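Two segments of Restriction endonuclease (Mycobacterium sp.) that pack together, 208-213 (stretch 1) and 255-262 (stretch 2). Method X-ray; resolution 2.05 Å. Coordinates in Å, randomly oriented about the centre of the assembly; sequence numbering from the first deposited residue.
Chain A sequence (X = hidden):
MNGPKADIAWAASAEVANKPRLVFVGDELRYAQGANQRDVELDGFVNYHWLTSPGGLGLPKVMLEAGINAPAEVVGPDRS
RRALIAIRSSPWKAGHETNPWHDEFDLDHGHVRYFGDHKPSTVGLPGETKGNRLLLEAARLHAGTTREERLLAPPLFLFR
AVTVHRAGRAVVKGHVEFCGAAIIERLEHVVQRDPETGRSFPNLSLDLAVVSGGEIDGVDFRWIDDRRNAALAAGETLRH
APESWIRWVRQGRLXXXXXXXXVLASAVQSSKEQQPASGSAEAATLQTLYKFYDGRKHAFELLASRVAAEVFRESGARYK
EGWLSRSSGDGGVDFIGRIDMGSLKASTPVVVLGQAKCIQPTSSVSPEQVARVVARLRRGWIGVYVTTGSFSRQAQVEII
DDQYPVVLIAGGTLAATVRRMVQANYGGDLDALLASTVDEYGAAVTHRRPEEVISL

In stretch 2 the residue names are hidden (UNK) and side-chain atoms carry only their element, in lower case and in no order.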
ATOM      1  N   LEU A 208       9.298   4.337  21.408  1.00 18.20           N
ATOM      2  CA  LEU A 208       8.440   4.682  22.534  1.00 18.99           C
ATOM      3  C   LEU A 208       7.106   5.241  22.059  1.00 15.40           C
ATOM      4  O   LEU A 208       7.048   6.029  21.112  1.00 15.55           O
ATOM      5  CB  LEU A 208       9.132   5.703  23.443  1.00 16.53           C
ATOM      6  CG  LEU A 208      10.490   5.313  24.026  1.00 13.16           C
ATOM      7  CD1 LEU A 208      11.045   6.444  24.875  1.00 15.86           C
ATOM      8  CD2 LEU A 208      10.382   4.033  24.837  1.00 13.67           C
ATOM      9  N   ALA A 209       6.036   4.830  22.729  1.00 16.64           N
ATOM     10  CA  ALA A 209       4.695   5.292  22.402  1.00 14.26           C
ATOM     11  C   ALA A 209       4.158   6.206  23.496  1.00 15.34           C
ATOM     12  O   ALA A 209       3.797   5.745  24.579  1.00 16.81           O
ATOM     13  CB  ALA A 209       3.765   4.108  22.196  1.00 15.36           C
ATOM     14  N   VAL A 210       4.113   7.503  23.212  1.00 13.73           N
ATOM     15  CA  VAL A 210       3.560   8.471  24.150  1.00 15.15           C
ATOM     16  C   VAL A 210       2.047   8.307  24.226  1.00 13.31           C
ATOM     17  O   VAL A 210       1.349   8.462  23.226  1.00 14.47           O
ATOM     18  CB  VAL A 210       3.902   9.914  23.743  1.00 13.26           C
ATOM     19  CG1 VAL A 210       3.279  10.903  24.716  1.00 13.47           C
ATOM     20  CG2 VAL A 210       5.408  10.102  23.680  1.00 17.30           C
ATOM     21  N   VAL A 211       1.546   7.991  25.416  1.00 15.57           N
ATOM     22  CA  VAL A 211       0.128   7.694  25.595  1.00 13.19           C
ATOM     23  C   VAL A 211      -0.756   8.938  25.568  1.00 15.21           C
ATOM     24  O   VAL A 211      -0.376  10.000  26.062  1.00 12.81           O
ATOM     25  CB  VAL A 211      -0.131   6.914  26.906  1.00 13.89           C
ATOM     26  CG1 VAL A 211       0.491   5.532  26.831  1.00 12.89           C
ATOM     27  CG2 VAL A 211       0.409   7.682  28.103  1.00 15.89           C
ATOM     28  N   SER A 212      -1.940   8.793  24.980  1.00 14.91           N
ATOM     29  CA  SER A 212      -2.929   9.863  24.964  1.00 14.21           C
ATOM     30  C   SER A 212      -3.393  10.158  26.384  1.00 15.77           C
ATOM     31  O   SER A 212      -3.580   9.244  27.187  1.00 16.73           O
ATOM     32  CB  SER A 212      -4.122   9.473  24.090  1.00 15.90           C
ATOM     33  OG  SER A 212      -5.114  10.484  24.100  1.00 20.38           O
ATOM     34  N   GLY A 213      -3.577  11.437  26.691  1.00 17.89           N
ATOM     35  CA  GLY A 213      -3.948  11.847  28.032  1.00 16.19           C
ATOM     36  C   GLY A 213      -5.423  11.677  28.341  1.00 16.63           C
ATOM     37  O   GLY A 213      -5.815  11.611  29.506  1.00 19.07           O
ATOM     38  N   UNK A 255      -3.430  -2.927  23.177  1.00 21.33           N
ATOM     39  CA  UNK A 255      -3.916  -1.572  23.412  1.00 17.12           C
ATOM     40  C   UNK A 255      -3.038  -0.522  22.739  1.00 18.58           C
ATOM     41  O   UNK A 255      -3.518   0.544  22.359  1.00 20.11           O
ATOM     42  c   UNK A 255      -4.011  -1.300  24.905  1.00 16.37           C
ATOM     43  N   UNK A 256      -1.754  -0.836  22.594  1.00 17.54           N
ATOM     44  CA  UNK A 256      -0.769   0.097  22.042  1.00 19.11           C
ATOM     45  C   UNK A 256      -1.126   0.753  20.690  1.00 21.78           C
ATOM     46  O   UNK A 256      -0.937   1.959  20.530  1.00 23.74           O
ATOM     47  c   UNK A 256       1.670   0.477  21.498  1.00 22.49           C
ATOM     48  c   UNK A 256       2.433  -1.661  23.409  1.00 20.20           C
ATOM     49  c   UNK A 256       0.645  -0.535  21.982  1.00 20.23           C
ATOM     50  c   UNK A 256       1.039  -1.079  23.357  1.00 17.62           C
ATOM     51  N   UNK A 257      -1.646  -0.024  19.718  1.00 23.13           N
ATOM     52  CA  UNK A 257      -1.971   0.625  18.440  1.00 24.19           C
ATOM     53  C   UNK A 257      -3.116   1.641  18.510  1.00 24.22           C
ATOM     54  O   UNK A 257      -3.427   2.255  17.491  1.00 25.60           O
ATOM     55  c   UNK A 257      -1.777  -1.489  19.623  1.00 20.95           C
ATOM     56  c   UNK A 257      -1.743  -1.736  18.151  1.00 21.62           C
ATOM     57  c   UNK A 257      -2.388  -0.549  17.546  1.00 22.23           C
ATOM     58  N   UNK A 258      -3.726   1.818  19.678  1.00 20.75           N
ATOM     59  CA  UNK A 258      -4.860   2.718  19.798  1.00 21.36           C
ATOM     60  C   UNK A 258      -4.791   3.701  20.950  1.00 19.24           C
ATOM     61  O   UNK A 258      -5.759   4.412  21.217  1.00 21.56           O
ATOM     62  N   UNK A 259      -3.650   3.755  21.631  1.00 18.94           N
ATOM     63  CA  UNK A 259      -3.506   4.631  22.793  1.00 21.18           C
ATOM     64  C   UNK A 259      -2.419   5.689  22.621  1.00 19.40           C
ATOM     65  O   UNK A 259      -2.089   6.404  23.566  1.00 18.41           O
ATOM     66  c   UNK A 259      -1.928   3.029  23.937  1.00 19.36           C
ATOM     67  c   UNK A 259      -3.224   3.829  24.080  1.00 16.35           C
ATOM     68  c   UNK A 259      -1.625   2.147  25.127  1.00 17.72           C
ATOM     69  c   UNK A 259      -4.393   2.911  24.407  1.00 16.42           C
ATOM     70  N   UNK A 260      -1.866   5.789  21.416  1.00 19.32           N
ATOM     71  CA  UNK A 260      -0.825   6.773  21.141  1.00 15.39           C
ATOM     72  C   UNK A 260      -1.395   8.186  21.082  1.00 15.63           C
ATOM     73  O   UNK A 260      -2.503   8.398  20.592  1.00 14.62           O
ATOM     74  n   UNK A 260       3.099   3.188  18.684  1.00 22.91           N
ATOM     75  c   UNK A 260      -0.104   6.445  19.833  1.00 16.35           C
ATOM     76  c   UNK A 260       1.983   3.402  18.002  1.00 25.92           C
ATOM     77  n   UNK A 260       1.446   4.617  17.975  1.00 33.96           N
ATOM     78  n   UNK A 260       1.410   2.403  17.345  1.00 24.67           N
ATOM     79  c   UNK A 260       2.006   5.773  18.667  1.00 19.06           C
ATOM     80  c   UNK A 260       1.339   6.011  20.010  1.00 17.83           C
ATOM     81  N   UNK A 261      -0.626   9.149  21.584  1.00 13.86           N
ATOM     82  CA  UNK A 261      -1.028  10.551  21.552  1.00 14.86           C
ATOM     83  C   UNK A 261      -1.112  11.061  20.115  1.00 21.03           C
ATOM     84  O   UNK A 261      -0.240  10.781  19.294  1.00 14.44           O
ATOM     85  c   UNK A 261      -0.381  12.894  22.371  1.00 17.90           C
ATOM     86  c   UNK A 261       0.793  16.028  22.486  1.00 18.02           C
ATOM     87  n   UNK A 261       1.672  15.691  21.553  1.00 17.67           N
ATOM     88  c   UNK A 261       0.612  13.677  23.216  1.00 17.36           C
ATOM     89  n   UNK A 261       0.278  15.097  23.284  1.00 23.42           N
ATOM     90  c   UNK A 261      -0.049  11.408  22.359  1.00 15.96           C
ATOM     91  n   UNK A 261       0.431  17.296  22.624  1.00 17.44           N
ATOM     92  N   UNK A 262      -2.172  11.808  19.819  1.00 20.34           N
ATOM     93  CA  UNK A 262      -2.394  12.322  18.475  1.00 20.88           C
ATOM     94  C   UNK A 262      -2.708  13.813  18.497  1.00 18.61           C
ATOM     95  O   UNK A 262      -3.559  14.266  19.259  1.00 15.80           O
ATOM     96  c   UNK A 262      -3.821  11.987  16.372  1.00 20.56           C
ATOM     97  n   UNK A 262      -3.021  11.786  14.049  1.00 27.69           N
ATOM     98  c   UNK A 262      -2.648  11.677  15.455  1.00 23.42           C
ATOM     99  n   UNK A 262      -3.301  12.908  12.061  1.00 23.87           N
ATOM    100  c   UNK A 262      -3.536  11.560  17.801  1.00 21.28           C
ATOM    101  c   UNK A 262      -2.935  12.904  13.336  1.00 24.73           C
ATOM    102  n   UNK A 262      -2.482  14.016  13.895  1.00 28.68           N
TER
HETATM  103  O   HOH W   1      -4.164  12.292  22.104  1.00 24.97           O

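Position 255 carries a single side-chain carbon, bonded to CA and leading nowhere further; it lies well out of reach of stretch 1. One carbon defines an alanine, Ala255. At position 256 there are four carbons, forked at the first, with one arm two carbons long; the one-carbon arm lies near the methyl group of Ala209. Branching at CB is the mark of isoleucine, Ile256, whose CG2 is 4.2 Å from CB of Ala209, an apolar contact between two buried residues.

Position 257 has three carbons that close a ring onto its own backbone N, which only proline does; Pro257 makes no contact with stretch 1. Position 258 has no side-chain atoms at all and is therefore Gly258. Here the backbone folds back on itself, N of Gly258 donating to O of Ala255 at 3.0 Å, which closes a turn.

At position 259 four carbons again fork at the first, one arm being two carbons long, and the end of that arm lies near the side chain of Val211. This is a second isoleucine, Ile259, with chi1 in the p well and chi2 t; its CD1 is 4.3 Å from CG1 of Val211. Its backbone does more: O of Ile259 accepts a hydrogen bond from N of Ser212 at 2.8 Å, and CA of Val211 approaches the same oxygen at 3.3 Å in a CA-H...O contact.

Position 260 bears three carbons, a nitrogen, and then a carbon carrying two more nitrogens. CA-to-CB points away from stretch 1, yet the side chain bends round so that a terminal nitrogen comes near CB of Ala209. The guanidinium group identifies arginine, Arg260, whose NH1 lies 3.7 Å from CB of Ala209, an oblique approach. Both terminal nitrogens have hydrogen-bonding partners elsewhere in the structure.

Position 261 shows the same side-chain pattern, but fully extended, with CB of position 261 4.1 Å from CG1 of Val210. It is Arg261, t at chi1, chi2 and chi3; its end leads away from stretch 1, and its guanidinium is bound elsewhere. Position 262 repeats the three carbons, nitrogen and guanidinium carbon with two nitrogens, without touching stretch 1 directly. As Arg262 it is linked through a water, which accepts from its backbone N at 3.1 Å and hydrogen-bonds to OG of Ser212 at 2.9 Å.

The contact is held chiefly by backbone. N of Arg261 donates to O of Val210 at 2.7 Å, and the bond from Ser212 to Ile259 completes a pair that brackets a single beta bridge between Val211 and Arg260. A second CA-H...O contact, CA of Arg260 to O of Val210 at 3.5 Å, reflects how closely the two backbones lie. Main-chain atoms supply both direct hydrogen bonds, and no arginine guanidinium hydrogen-bonds to stretch 1, while the aliphatic contacts of Ala209 and Val211 with the two isoleucines add apolar packing to the bridge.

Stretch 2 255-262: AIPGIRRR
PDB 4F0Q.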